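Local coordinates for protein YHR177W (Saccharomyces cerevisiae, PDB 4M8B) that binds duplex DNA through its WOPR domain and probably acts as a fungal transcription regulator, at residues L21-V26 and F123-N128; W65-S70 and I143-E148; N104-A109 and Y113-L118. All blocks are in the same frame, centred on the assembly; numbering follows the deposited sequence.

Interaction 1: residues L21-V26 and F123-N128; sequences LVFQGV and FSLKFN. With EDO (1,2-ethanediol), chain D; nucleotides of chain A.
One face of the F23 ring carries CD2 of L125, and the rim of the same ring, in its plane, meets F123. The methyl makes a CH-pi contact, with L125 CD2 4.0 Å from the centroid of the F23 ring. It is displaced toward one side of the ring, where F23 CD2 and L125 CD2 are 3.7 Å apart. At the rim, F23 CE2 reaches F123 CD1 at 3.8 Å. F123 and L125 alternate with S124 along the strand, which puts both on the side facing the helix, and F23 packs against the two together. A chi1 of 173° turns the L125 branch away from its own backbone N, and from there CD2 reaches the ring face. No hydrogen bond crosses this buried, wholly apolar contact. S124 points away from the helix, toward the DNA side, its OG 3.5 Å from OP2 of DG11 of chain A. An ethanediol, probably from the crystallisation liquor, makes a weak hydrogen bond from its O1 to F123 O. The contact thus pins helix 16-28 to strand 113-128 of the antiparallel sheet. F140 and L142 of the adjacent strand 137-147 also touch F23, while L174 and L178 of helix 172-179 pack on L125.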
loop_
_atom_site.group_PDB
_atom_site.type_symbol
_atom_site.label_atom_id
_atom_site.label_comp_id
_atom_site.label_asym_id
_atom_site.label_seq_id
_atom_site.Cartn_x
_atom_site.Cartn_y
_atom_site.Cartn_z
ATOM N N LEU C 21 6.621 2.558 -11.491
ATOM C CA LEU C 21 7.620 1.509 -11.650
ATOM C C LEU C 21 7.082 0.148 -11.204
ATOM O O LEU C 21 7.267 -0.854 -11.895
ATOM C CB LEU C 21 8.898 1.874 -10.889
ATOM C CG LEU C 21 9.665 3.070 -11.467
ATOM C CD1 LEU C 21 10.711 3.591 -10.490
ATOM C CD2 LEU C 21 10.315 2.686 -12.784
ATOM N N VAL C 22 6.406 0.121 -10.058
ATOM C CA VAL C 22 5.827 -1.116 -9.538
ATOM C C VAL C 22 4.777 -1.682 -10.492
ATOM O O VAL C 22 4.828 -2.853 -10.861
ATOM C CB VAL C 22 5.194 -0.904 -8.150
ATOM C CG1 VAL C 22 4.559 -2.197 -7.653
ATOM C CG2 VAL C 22 6.235 -0.402 -7.164
ATOM N N PHE C 23 3.833 -0.838 -10.891
ATOM C CA PHE C 23 2.793 -1.228 -11.833
ATOM C C PHE C 23 3.379 -1.730 -13.151
ATOM O O PHE C 23 2.973 -2.777 -13.654
ATOM C CB PHE C 23 1.842 -0.057 -12.086
ATOM C CG PHE C 23 0.833 0.159 -10.987
ATOM C CD1 PHE C 23 0.199 -0.914 -10.385
ATOM C CD2 PHE C 23 0.518 1.436 -10.557
ATOM C CE1 PHE C 23 -0.735 -0.714 -9.377
ATOM C CE2 PHE C 23 -0.411 1.641 -9.549
ATOM C CZ PHE C 23 -1.037 0.566 -8.960
ATOM N N GLN C 24 4.333 -0.985 -13.706
ATOM C CA GLN C 24 4.961 -1.376 -14.965
ATOM C C GLN C 24 5.657 -2.724 -14.808
ATOM O O GLN C 24 5.586 -3.577 -15.691
ATOM C CB GLN C 24 5.956 -0.314 -15.439
ATOM C CG GLN C 24 6.502 -0.553 -16.842
ATOM C CD GLN C 24 5.419 -0.513 -17.908
ATOM O OE1 GLN C 24 4.655 0.449 -17.995
ATOM N NE2 GLN C 24 5.344 -1.564 -18.722
ATOM N N GLY C 25 6.311 -2.913 -13.667
ATOM C CA GLY C 25 6.964 -4.172 -13.364
ATOM C C GLY C 25 5.980 -5.323 -13.302
ATOM O O GLY C 25 6.320 -6.464 -13.620
ATOM N N VAL C 26 4.753 -5.022 -12.890
ATOM C CA VAL C 26 3.698 -6.026 -12.832
ATOM C C VAL C 26 3.136 -6.310 -14.224
ATOM O O VAL C 26 2.879 -7.461 -14.574
ATOM C CB VAL C 26 2.556 -5.598 -11.886
ATOM C CG1 VAL C 26 1.374 -6.526 -12.032
ATOM C CG2 VAL C 26 3.039 -5.574 -10.443
ATOM N N PHE C 123 -3.513 2.377 -2.942
ATOM C CA PHE C 123 -3.719 3.103 -4.183
ATOM C C PHE C 123 -4.432 2.195 -5.173
ATOM O O PHE C 123 -4.117 1.010 -5.274
ATOM C CB PHE C 123 -2.374 3.557 -4.760
ATOM C CG PHE C 123 -2.494 4.375 -6.014
ATOM C CD1 PHE C 123 -2.628 3.761 -7.250
ATOM C CD2 PHE C 123 -2.469 5.758 -5.959
ATOM C CE1 PHE C 123 -2.739 4.512 -8.407
ATOM C CE2 PHE C 123 -2.580 6.517 -7.112
ATOM C CZ PHE C 123 -2.715 5.893 -8.338
ATOM N N SER C 124 -5.403 2.746 -5.893
ATOM C CA SER C 124 -6.114 1.983 -6.911
ATOM C C SER C 124 -5.952 2.631 -8.278
ATOM O O SER C 124 -6.069 3.848 -8.418
ATOM C CB SER C 124 -7.597 1.837 -6.559
ATOM O OG SER C 124 -8.216 3.103 -6.420
ATOM N N LEU C 125 -5.675 1.808 -9.282
ATOM C CA LEU C 125 -5.480 2.292 -10.641
ATOM C C LEU C 125 -6.360 1.526 -11.616
ATOM O O LEU C 125 -6.268 0.302 -11.720
ATOM C CB LEU C 125 -4.015 2.141 -11.052
ATOM C CG LEU C 125 -3.694 2.446 -12.516
ATOM C CD1 LEU C 125 -3.771 3.941 -12.779
ATOM C CD2 LEU C 125 -2.327 1.899 -12.899
ATOM N N LYS C 126 -7.220 2.251 -12.321
ATOM C CA LYS C 126 -8.020 1.665 -13.385
ATOM C C LYS C 126 -7.304 1.926 -14.701
ATOM O O LYS C 126 -7.037 3.075 -15.050
ATOM C CB LYS C 126 -9.421 2.272 -13.392
ATOM C CG LYS C 126 -10.174 2.052 -12.090
ATOM C CD LYS C 126 -11.459 2.858 -12.028
ATOM C CE LYS C 126 -12.182 2.622 -10.712
ATOM N NZ LYS C 126 -12.468 1.176 -10.500
ATOM N N PHE C 127 -6.987 0.860 -15.425
ATOM C CA PHE C 127 -6.085 0.963 -16.564
ATOM C C PHE C 127 -6.436 -0.058 -17.644
ATOM O O PHE C 127 -6.640 -1.236 -17.350
ATOM C CB PHE C 127 -4.651 0.760 -16.073
ATOM C CG PHE C 127 -3.600 1.039 -17.105
ATOM C CD1 PHE C 127 -3.192 2.337 -17.365
ATOM C CD2 PHE C 127 -2.999 0.001 -17.794
ATOM C CE1 PHE C 127 -2.214 2.593 -18.309
ATOM C CE2 PHE C 127 -2.020 0.250 -18.737
ATOM C CZ PHE C 127 -1.627 1.548 -18.995
ATOM N N ASN C 128 -6.510 0.403 -18.891
ATOM C CA ASN C 128 -6.834 -0.468 -20.019
ATOM C C ASN C 128 -5.800 -1.569 -20.236
ATOM O O ASN C 128 -4.599 -1.304 -20.302
ATOM C CB ASN C 128 -7.002 0.351 -21.300
ATOM C CG ASN C 128 -7.012 -0.514 -22.545
ATOM O OD1 ASN C 128 -5.986 -0.681 -23.206
ATOM N ND2 ASN C 128 -8.172 -1.070 -22.872
HETATM C C1 EDO D . -6.560 -0.112 -2.913
HETATM O O1 EDO D . -6.613 -0.206 -4.342
HETATM C C2 EDO D . -7.727 -0.894 -2.329
HETATM O O2 EDO D . -7.407 -2.291 -2.315
ATOM P P DG A 11 -10.394 2.898 -3.107
ATOM O OP1 DG A 11 -11.116 3.090 -4.381
ATOM O OP2 DG A 11 -9.079 2.220 -3.127
ATOM O "O5'" DG A 11 -10.212 4.325 -2.410
ATOM C "C5'" DG A 11 -10.929 5.479 -2.863
ATOM C "C4'" DG A 11 -12.373 5.505 -2.383
ATOM O "O4'" DG A 11 -12.454 5.110 -0.997
ATOM C "C3'" DG A 11 -13.037 6.875 -2.390
ATOM O "O3'" DG A 11 -13.590 7.146 -3.671
ATOM C "C2'" DG A 11 -14.101 6.773 -1.295
ATOM C "C1'" DG A 11 -13.642 5.612 -0.422
ATOM N N9 DG A 11 -13.383 5.926 0.986
ATOM C C8 DG A 11 -12.189 5.803 1.657
ATOM N N7 DG A 11 -12.260 6.139 2.919
ATOM C C5 DG A 11 -13.586 6.504 3.101
ATOM C C6 DG A 11 -14.257 6.958 4.261
ATOM O O6 DG A 11 -13.801 7.135 5.402
ATOM N N1 DG A 11 -15.602 7.217 4.005
ATOM C C2 DG A 11 -16.218 7.058 2.785
ATOM N N2 DG A 11 -17.525 7.359 2.731
ATOM N N3 DG A 11 -15.599 6.633 1.692
ATOM C C4 DG A 11 -14.290 6.377 1.922
#

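Interaction 2: residues W65-S70 and I143-E148; sequences WTDGFS and IAYYTE. With nucleotides of chain A; nucleotides of chain B.
With CG anti to the backbone N (chi1 -180°), W65 lays its indole over I143 and aims NE1 at Y145, while D67, its CG held between the backbone N and the carbonyl carbon (chi1 53°), swings its carboxylate to the same hydroxyl. Y145 OH is therefore gripped twice: it accepts from W65 NE1 at 2.7 Å, lying in the indole plane, and donates to D67 OD2 at 2.6 Å, using the anti lone pair of that oxygen. The carboxylate is turned 52° from the phenol ring, and its OD1 accepts a hydrogen bond from the backbone N of F69 at 3.0 Å, closing an Asx turn. K120 forms a salt bridge with D67 OD2, which probably favours the charged carboxylate. I143 CG1 sits over the five-membered ring of W65, 3.9 Å from its centroid. This buried network anchors a loop of the WOPR domain that meets both DNA strands: W65 N donates to OP1 of DT10 of chain A at 2.9 Å, and T66 OG1 bonds OP1 of DC15 of chain B at 2.8 Å. The loop leads from helix 57-60 to strand 75-77 and rests on strand 137-147, with F53 and F55 of strand 51-56 and L46 of helix 40-46 also packing on W65.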
loop_
_atom_site.group_PDB
_atom_site.type_symbol
_atom_site.label_atom_id
_atom_site.label_comp_id
_atom_site.label_asym_id
_atom_site.label_seq_id
_atom_site.Cartn_x
_atom_site.Cartn_y
_atom_site.Cartn_z
ATOM N N TRP C 65 -8.840 -5.456 0.459
ATOM C CA TRP C 65 -7.706 -6.160 1.039
ATOM C C TRP C 65 -7.892 -6.302 2.547
ATOM O O TRP C 65 -8.120 -5.312 3.243
ATOM C CB TRP C 65 -6.422 -5.389 0.723
ATOM C CG TRP C 65 -5.156 -5.996 1.253
ATOM C CD1 TRP C 65 -4.443 -5.583 2.339
ATOM C CD2 TRP C 65 -4.433 -7.106 0.702
ATOM N NE1 TRP C 65 -3.331 -6.370 2.506
ATOM C CE2 TRP C 65 -3.305 -7.313 1.512
ATOM C CE3 TRP C 65 -4.641 -7.945 -0.397
ATOM C CZ2 TRP C 65 -2.382 -8.326 1.261
ATOM C CZ3 TRP C 65 -3.726 -8.947 -0.644
ATOM C CH2 TRP C 65 -2.612 -9.131 0.179
ATOM N N THR C 66 -7.796 -7.532 3.048
ATOM C CA THR C 66 -7.966 -7.803 4.476
ATOM C C THR C 66 -6.742 -8.481 5.080
ATOM O O THR C 66 -6.341 -9.559 4.639
ATOM C CB THR C 66 -9.210 -8.681 4.748
ATOM O OG1 THR C 66 -9.178 -9.838 3.903
ATOM C CG2 THR C 66 -10.484 -7.900 4.478
ATOM N N ASP C 67 -6.156 -7.850 6.095
ATOM C CA ASP C 67 -4.973 -8.399 6.751
ATOM C C ASP C 67 -5.240 -8.814 8.196
ATOM O O ASP C 67 -4.341 -9.290 8.889
ATOM C CB ASP C 67 -3.796 -7.417 6.677
ATOM C CG ASP C 67 -4.148 -6.028 7.188
ATOM O OD1 ASP C 67 -4.966 -5.908 8.126
ATOM O OD2 ASP C 67 -3.596 -5.046 6.644
ATOM N N GLY C 68 -6.476 -8.627 8.647
ATOM C CA GLY C 68 -6.882 -9.063 9.971
ATOM C C GLY C 68 -6.394 -8.204 11.126
ATOM O O GLY C 68 -6.580 -8.560 12.287
ATOM N N PHE C 69 -5.771 -7.071 10.822
ATOM C CA PHE C 69 -5.289 -6.181 11.874
ATOM C C PHE C 69 -6.279 -5.053 12.151
ATOM O O PHE C 69 -7.254 -4.882 11.421
ATOM C CB PHE C 69 -3.913 -5.613 11.515
ATOM C CG PHE C 69 -2.794 -6.610 11.640
ATOM C CD1 PHE C 69 -2.580 -7.560 10.652
ATOM C CD2 PHE C 69 -1.953 -6.596 12.744
ATOM C CE1 PHE C 69 -1.548 -8.482 10.764
ATOM C CE2 PHE C 69 -0.920 -7.516 12.860
ATOM C CZ PHE C 69 -0.719 -8.459 11.868
ATOM N N SER C 70 -6.027 -4.292 13.212
ATOM C CA SER C 70 -6.886 -3.165 13.571
ATOM C C SER C 70 -6.351 -1.862 12.991
ATOM O O SER C 70 -5.218 -1.465 13.266
ATOM C CB SER C 70 -7.020 -3.041 15.089
ATOM O OG SER C 70 -7.888 -4.033 15.602
ATOM N N ILE C 143 -1.103 -2.196 -2.102
ATOM C CA ILE C 143 -1.012 -2.076 -0.652
ATOM C C ILE C 143 0.457 -2.051 -0.240
ATOM O O ILE C 143 1.246 -2.889 -0.680
ATOM C CB ILE C 143 -1.709 -3.251 0.057
ATOM C CG1 ILE C 143 -3.052 -3.560 -0.607
ATOM C CG2 ILE C 143 -1.904 -2.948 1.531
ATOM C CD1 ILE C 143 -4.103 -2.494 -0.390
ATOM N N ALA C 144 0.824 -1.088 0.598
ATOM C CA ALA C 144 2.201 -0.981 1.066
ATOM C C ALA C 144 2.251 -0.815 2.577
ATOM O O ALA C 144 1.582 0.051 3.136
ATOM C CB ALA C 144 2.914 0.173 0.374
ATOM N N TYR C 145 3.046 -1.654 3.234
ATOM C CA TYR C 145 3.207 -1.569 4.677
ATOM C C TYR C 145 4.552 -0.955 5.030
ATOM O O TYR C 145 5.563 -1.215 4.376
ATOM C CB TYR C 145 3.081 -2.950 5.321
ATOM C CG TYR C 145 1.726 -3.586 5.141
ATOM C CD1 TYR C 145 0.717 -3.389 6.069
ATOM C CD2 TYR C 145 1.457 -4.385 4.042
ATOM C CE1 TYR C 145 -0.523 -3.975 5.909
ATOM C CE2 TYR C 145 0.221 -4.973 3.874
ATOM C CZ TYR C 145 -0.765 -4.765 4.809
ATOM O OH TYR C 145 -1.998 -5.349 4.638
ATOM N N TYR C 146 4.554 -0.140 6.076
ATOM C CA TYR C 146 5.771 0.504 6.539
ATOM C C TYR C 146 5.568 1.003 7.959
ATOM O O TYR C 146 4.510 0.789 8.552
ATOM C CB TYR C 146 6.161 1.654 5.608
ATOM C CG TYR C 146 5.120 2.743 5.503
ATOM C CD1 TYR C 146 3.967 2.557 4.756
ATOM C CD2 TYR C 146 5.297 3.963 6.141
ATOM C CE1 TYR C 146 3.014 3.548 4.656
ATOM C CE2 TYR C 146 4.350 4.962 6.044
ATOM C CZ TYR C 146 3.212 4.749 5.299
ATOM O OH TYR C 146 2.266 5.740 5.199
ATOM N N THR C 147 6.579 1.660 8.511
ATOM C CA THR C 147 6.488 2.150 9.880
ATOM C C THR C 147 7.097 3.538 10.011
ATOM O O THR C 147 7.999 3.898 9.256
ATOM C CB THR C 147 7.174 1.188 10.865
ATOM O OG1 THR C 147 6.994 1.661 12.205
ATOM C CG2 THR C 147 8.658 1.090 10.561
ATOM N N GLU C 148 6.583 4.310 10.966
ATOM C CA GLU C 148 7.083 5.652 11.246
ATOM C C GLU C 148 8.596 5.620 11.433
ATOM O O GLU C 148 9.317 6.468 10.910
ATOM C CB GLU C 148 6.404 6.211 12.501
ATOM C CG GLU C 148 4.879 6.108 12.481
ATOM C CD GLU C 148 4.240 6.455 13.819
ATOM O OE1 GLU C 148 2.994 6.406 13.915
ATOM O OE2 GLU C 148 4.981 6.773 14.773
ATOM P P DG A 9 -10.147 -3.624 7.771
ATOM O OP1 DG A 9 -9.103 -4.670 7.782
ATOM O OP2 DG A 9 -10.002 -2.431 8.638
ATOM O "O5'" DG A 9 -10.376 -3.133 6.269
ATOM C "C5'" DG A 9 -10.956 -4.055 5.359
ATOM C "C4'" DG A 9 -11.075 -3.486 3.958
ATOM O "O4'" DG A 9 -12.322 -2.755 3.822
ATOM C "C3'" DG A 9 -10.003 -2.507 3.515
ATOM O "O3'" DG A 9 -9.841 -2.697 2.109
ATOM C "C2'" DG A 9 -10.588 -1.152 3.910
ATOM C "C1'" DG A 9 -12.093 -1.356 3.747
ATOM N N9 DG A 9 -12.981 -0.742 4.737
ATOM C C8 DG A 9 -12.753 -0.470 6.065
ATOM N N7 DG A 9 -13.785 0.068 6.666
ATOM C C5 DG A 9 -14.762 0.144 5.676
ATOM C C6 DG A 9 -16.094 0.630 5.715
ATOM O O6 DG A 9 -16.714 1.115 6.675
ATOM N N1 DG A 9 -16.725 0.518 4.476
ATOM C C2 DG A 9 -16.142 -0.000 3.341
ATOM N N2 DG A 9 -16.871 -0.049 2.217
ATOM N N3 DG A 9 -14.903 -0.454 3.299
ATOM C C4 DG A 9 -14.278 -0.352 4.492
ATOM P P DT A 10 -8.834 -1.779 1.259
ATOM O OP1 DT A 10 -8.392 -2.580 0.092
ATOM O OP2 DT A 10 -7.837 -1.212 2.190
ATOM O "O5'" DT A 10 -9.759 -0.597 0.724
ATOM C "C5'" DT A 10 -10.842 -0.920 -0.132
ATOM C "C4'" DT A 10 -11.681 0.297 -0.500
ATOM O "O4'" DT A 10 -12.561 0.661 0.599
ATOM C "C3'" DT A 10 -10.919 1.580 -0.848
ATOM O "O3'" DT A 10 -11.378 2.089 -2.118
ATOM C "C2'" DT A 10 -11.279 2.503 0.316
ATOM C "C1'" DT A 10 -12.711 2.064 0.571
ATOM N N1 DT A 10 -13.375 2.539 1.835
ATOM C C2 DT A 10 -14.715 2.905 1.810
ATOM O O2 DT A 10 -15.420 2.879 0.812
ATOM N N3 DT A 10 -15.222 3.315 3.019
ATOM C C4 DT A 10 -14.547 3.394 4.224
ATOM O O4 DT A 10 -15.106 3.778 5.251
ATOM C C5 DT A 10 -13.155 2.996 4.177
ATOM C C7 DT A 10 -12.304 3.035 5.415
ATOM C C6 DT A 10 -12.644 2.592 3.005
ATOM P P DC B 15 -12.246 -12.241 4.083
ATOM O OP1 DC B 15 -10.789 -12.138 4.327
ATOM O OP2 DC B 15 -12.767 -13.286 3.168
ATOM O "O5'" DC B 15 -12.964 -12.379 5.502
ATOM C "C5'" DC B 15 -12.687 -11.401 6.481
ATOM C "C4'" DC B 15 -13.725 -11.386 7.589
ATOM O "O4'" DC B 15 -15.061 -11.273 7.048
ATOM C "C3'" DC B 15 -13.754 -12.622 8.478
ATOM O "O3'" DC B 15 -13.242 -12.246 9.753
ATOM C "C2'" DC B 15 -15.227 -13.035 8.528
ATOM C "C1'" DC B 15 -15.935 -11.787 8.028
ATOM N N1 DC B 15 -17.269 -11.985 7.383
ATOM C C2 DC B 15 -18.456 -11.704 8.078
ATOM O O2 DC B 15 -18.406 -11.301 9.250
ATOM N N3 DC B 15 -19.640 -11.886 7.440
ATOM C C4 DC B 15 -19.664 -12.320 6.180
ATOM N N4 DC B 15 -20.860 -12.474 5.601
ATOM C C5 DC B 15 -18.470 -12.605 5.459
ATOM C C6 DC B 15 -17.307 -12.423 6.093
#

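Interaction 3: residues N104-A109 and Y113-L118; sequences NIFERA and YFYTGL
Strand 105-106 and the start of strand 113-128 run antiparallel as a beta hairpin, I105 and F114 forming a non-hydrogen-bonded pair and F106 and Y113 the hydrogen-bonded pair next to it. The latter is joined in both directions, F106 N to Y113 O at 2.8 Å and Y113 N to F106 O at 2.7 Å, and Y115 N adds a third bond to N104 O at 2.8 Å. F106, Y113 and Y115 build an aromatic cluster on one side of the hairpin. A chi1 of 71° folds the F106 ring over the partner strand, where it is sandwiched: Y113 CB lies over one face, 3.8 Å from the ring centroid, and Y115 OH over the opposite face. The F106 and Y115 planes are 31° apart, F106 CE1 lying above the Y115 ring near its rim. I105 and F114 point to the other side of the sheet, and V100 touches both. R84 makes a cation-pi contact with Y115, and backbone bonds from F114 and T116 to N87 and E85 attach the hairpin to strand 80-88. At T116 an ST turn leads into the corner at G117, with T116 OG1 accepting from L118 N at 3.3 Å.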
loop_
_atom_site.group_PDB
_atom_site.type_symbol
_atom_site.label_atom_id
_atom_site.label_comp_id
_atom_site.label_asym_id
_atom_site.label_seq_id
_atom_site.Cartn_x
_atom_site.Cartn_y
_atom_site.Cartn_z
ATOM N N ASN C 104 0.734 9.099 21.031
ATOM C CA ASN C 104 0.260 7.933 20.291
ATOM C C ASN C 104 -0.805 7.136 21.042
ATOM O O ASN C 104 -1.317 6.139 20.534
ATOM C CB ASN C 104 1.433 7.023 19.917
ATOM C CG ASN C 104 2.136 7.463 18.647
ATOM O OD1 ASN C 104 1.798 8.491 18.059
ATOM N ND2 ASN C 104 3.122 6.683 18.217
ATOM N N ILE C 105 -1.133 7.577 22.252
ATOM C CA ILE C 105 -2.153 6.908 23.052
ATOM C C ILE C 105 -3.470 7.677 23.004
ATOM O O ILE C 105 -3.495 8.900 23.147
ATOM C CB ILE C 105 -1.716 6.749 24.522
ATOM C CG1 ILE C 105 -0.277 6.234 24.600
ATOM C CG2 ILE C 105 -2.662 5.813 25.260
ATOM C CD1 ILE C 105 0.325 6.306 25.988
ATOM N N PHE C 106 -4.564 6.952 22.793
ATOM C CA PHE C 106 -5.889 7.558 22.760
ATOM C C PHE C 106 -6.892 6.655 23.466
ATOM O O PHE C 106 -6.564 5.537 23.854
ATOM C CB PHE C 106 -6.333 7.823 21.319
ATOM C CG PHE C 106 -6.672 6.579 20.547
ATOM C CD1 PHE C 106 -5.685 5.869 19.881
ATOM C CD2 PHE C 106 -7.979 6.123 20.478
ATOM C CE1 PHE C 106 -5.996 4.725 19.168
ATOM C CE2 PHE C 106 -8.295 4.981 19.767
ATOM C CZ PHE C 106 -7.302 4.280 19.111
ATOM N N GLU C 107 -8.116 7.140 23.629
ATOM C CA GLU C 107 -9.121 6.384 24.362
ATOM C C GLU C 107 -10.513 6.508 23.756
ATOM O O GLU C 107 -11.233 7.469 24.021
ATOM C CB GLU C 107 -9.139 6.811 25.831
ATOM C CG GLU C 107 -9.071 8.317 26.038
ATOM C CD GLU C 107 -8.871 8.705 27.491
ATOM O OE1 GLU C 107 -9.022 7.831 28.370
ATOM O OE2 GLU C 107 -8.556 9.885 27.754
ATOM N N ARG C 108 -10.879 5.533 22.932
ATOM C CA ARG C 108 -12.247 5.424 22.456
ATOM C C ARG C 108 -13.052 4.827 23.597
ATOM O O ARG C 108 -12.952 3.628 23.864
ATOM C CB ARG C 108 -12.317 4.512 21.231
ATOM C CG ARG C 108 -13.528 4.748 20.345
ATOM C CD ARG C 108 -13.552 6.178 19.837
ATOM N NE ARG C 108 -12.202 6.683 19.601
ATOM C CZ ARG C 108 -11.925 7.800 18.937
ATOM N NH1 ARG C 108 -12.906 8.532 18.427
ATOM N NH2 ARG C 108 -10.665 8.181 18.776
ATOM N N ALA C 109 -13.825 5.671 24.278
ATOM C CA ALA C 109 -14.560 5.271 25.479
ATOM C C ALA C 109 -15.278 3.934 25.311
ATOM O O ALA C 109 -15.900 3.681 24.279
ATOM C CB ALA C 109 -15.544 6.361 25.886
ATOM N N TYR C 113 -6.645 2.838 23.945
ATOM C CA TYR C 113 -5.861 2.233 22.870
ATOM C C TYR C 113 -4.598 3.036 22.552
ATOM O O TYR C 113 -4.396 4.131 23.078
ATOM C CB TYR C 113 -6.715 2.081 21.609
ATOM C CG TYR C 113 -7.926 1.193 21.785
ATOM C CD1 TYR C 113 -7.798 -0.186 21.822
ATOM C CD2 TYR C 113 -9.200 1.735 21.903
ATOM C CE1 TYR C 113 -8.901 -1.003 21.978
ATOM C CE2 TYR C 113 -10.310 0.925 22.060
ATOM C CZ TYR C 113 -10.153 -0.444 22.097
ATOM O OH TYR C 113 -11.252 -1.258 22.253
ATOM N N PHE C 114 -3.747 2.485 21.691
ATOM C CA PHE C 114 -2.524 3.173 21.286
ATOM C C PHE C 114 -2.111 2.805 19.866
ATOM O O PHE C 114 -2.424 1.721 19.376
ATOM C CB PHE C 114 -1.379 2.865 22.257
ATOM C CG PHE C 114 -0.827 1.471 22.129
ATOM C CD1 PHE C 114 -1.551 0.378 22.574
ATOM C CD2 PHE C 114 0.426 1.256 21.575
ATOM C CE1 PHE C 114 -1.042 -0.905 22.460
ATOM C CE2 PHE C 114 0.940 -0.025 21.461
ATOM C CZ PHE C 114 0.205 -1.107 21.904
ATOM N N TYR C 115 -1.405 3.718 19.205
ATOM C CA TYR C 115 -0.901 3.466 17.862
ATOM C C TYR C 115 0.458 2.775 17.916
ATOM O O TYR C 115 1.359 3.206 18.636
ATOM C CB TYR C 115 -0.836 4.768 17.060
ATOM C CG TYR C 115 -2.201 5.358 16.773
ATOM C CD1 TYR C 115 -3.092 4.707 15.933
ATOM C CD2 TYR C 115 -2.598 6.557 17.342
ATOM C CE1 TYR C 115 -4.341 5.234 15.668
ATOM C CE2 TYR C 115 -3.850 7.093 17.079
ATOM C CZ TYR C 115 -4.715 6.426 16.241
ATOM O OH TYR C 115 -5.959 6.946 15.971
ATOM N N THR C 116 0.595 1.696 17.151
ATOM C CA THR C 116 1.787 0.856 17.202
ATOM C C THR C 116 2.961 1.444 16.421
ATOM O O THR C 116 4.120 1.219 16.766
ATOM C CB THR C 116 1.491 -0.558 16.676
ATOM O OG1 THR C 116 1.176 -0.493 15.281
ATOM C CG2 THR C 116 0.315 -1.166 17.429
ATOM N N GLY C 117 2.656 2.192 15.368
ATOM C CA GLY C 117 3.688 2.756 14.522
ATOM C C GLY C 117 3.655 2.147 13.134
ATOM O O GLY C 117 4.171 2.726 12.178
ATOM N N LEU C 118 3.049 0.969 13.026
ATOM C CA LEU C 118 2.865 0.326 11.732
ATOM C C LEU C 118 1.857 1.123 10.909
ATOM O O LEU C 118 0.875 1.640 11.444
ATOM C CB LEU C 118 2.379 -1.112 11.905
ATOM C CG LEU C 118 2.172 -1.899 10.608
ATOM C CD1 LEU C 118 3.506 -2.182 9.936
ATOM C CD2 LEU C 118 1.402 -3.190 10.857
#

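From the N terminus, helix 16-28 comes first; interaction 1 closes a loop of 96 residues by bringing it to the far part of strand 113-128. The DNA-contacting loop 65-70 follows within that span, and interaction 2 reaches past 123-128 to strand 137-147, so these two closures cross. Interaction 3, a local hairpin with three residues between its segments, nests inside both. Interactions 1 and 3 use the same long strand, 113-128, about 33 Å apart between centres and on opposite sides of the chain's centre. Interactions 2 and 3 touch where G117 O receives a weak hydrogen bond from T147 OG1 and a probable one from E148 N. Together they tie helix, DNA-binding loop and hairpin to one antiparallel sheet.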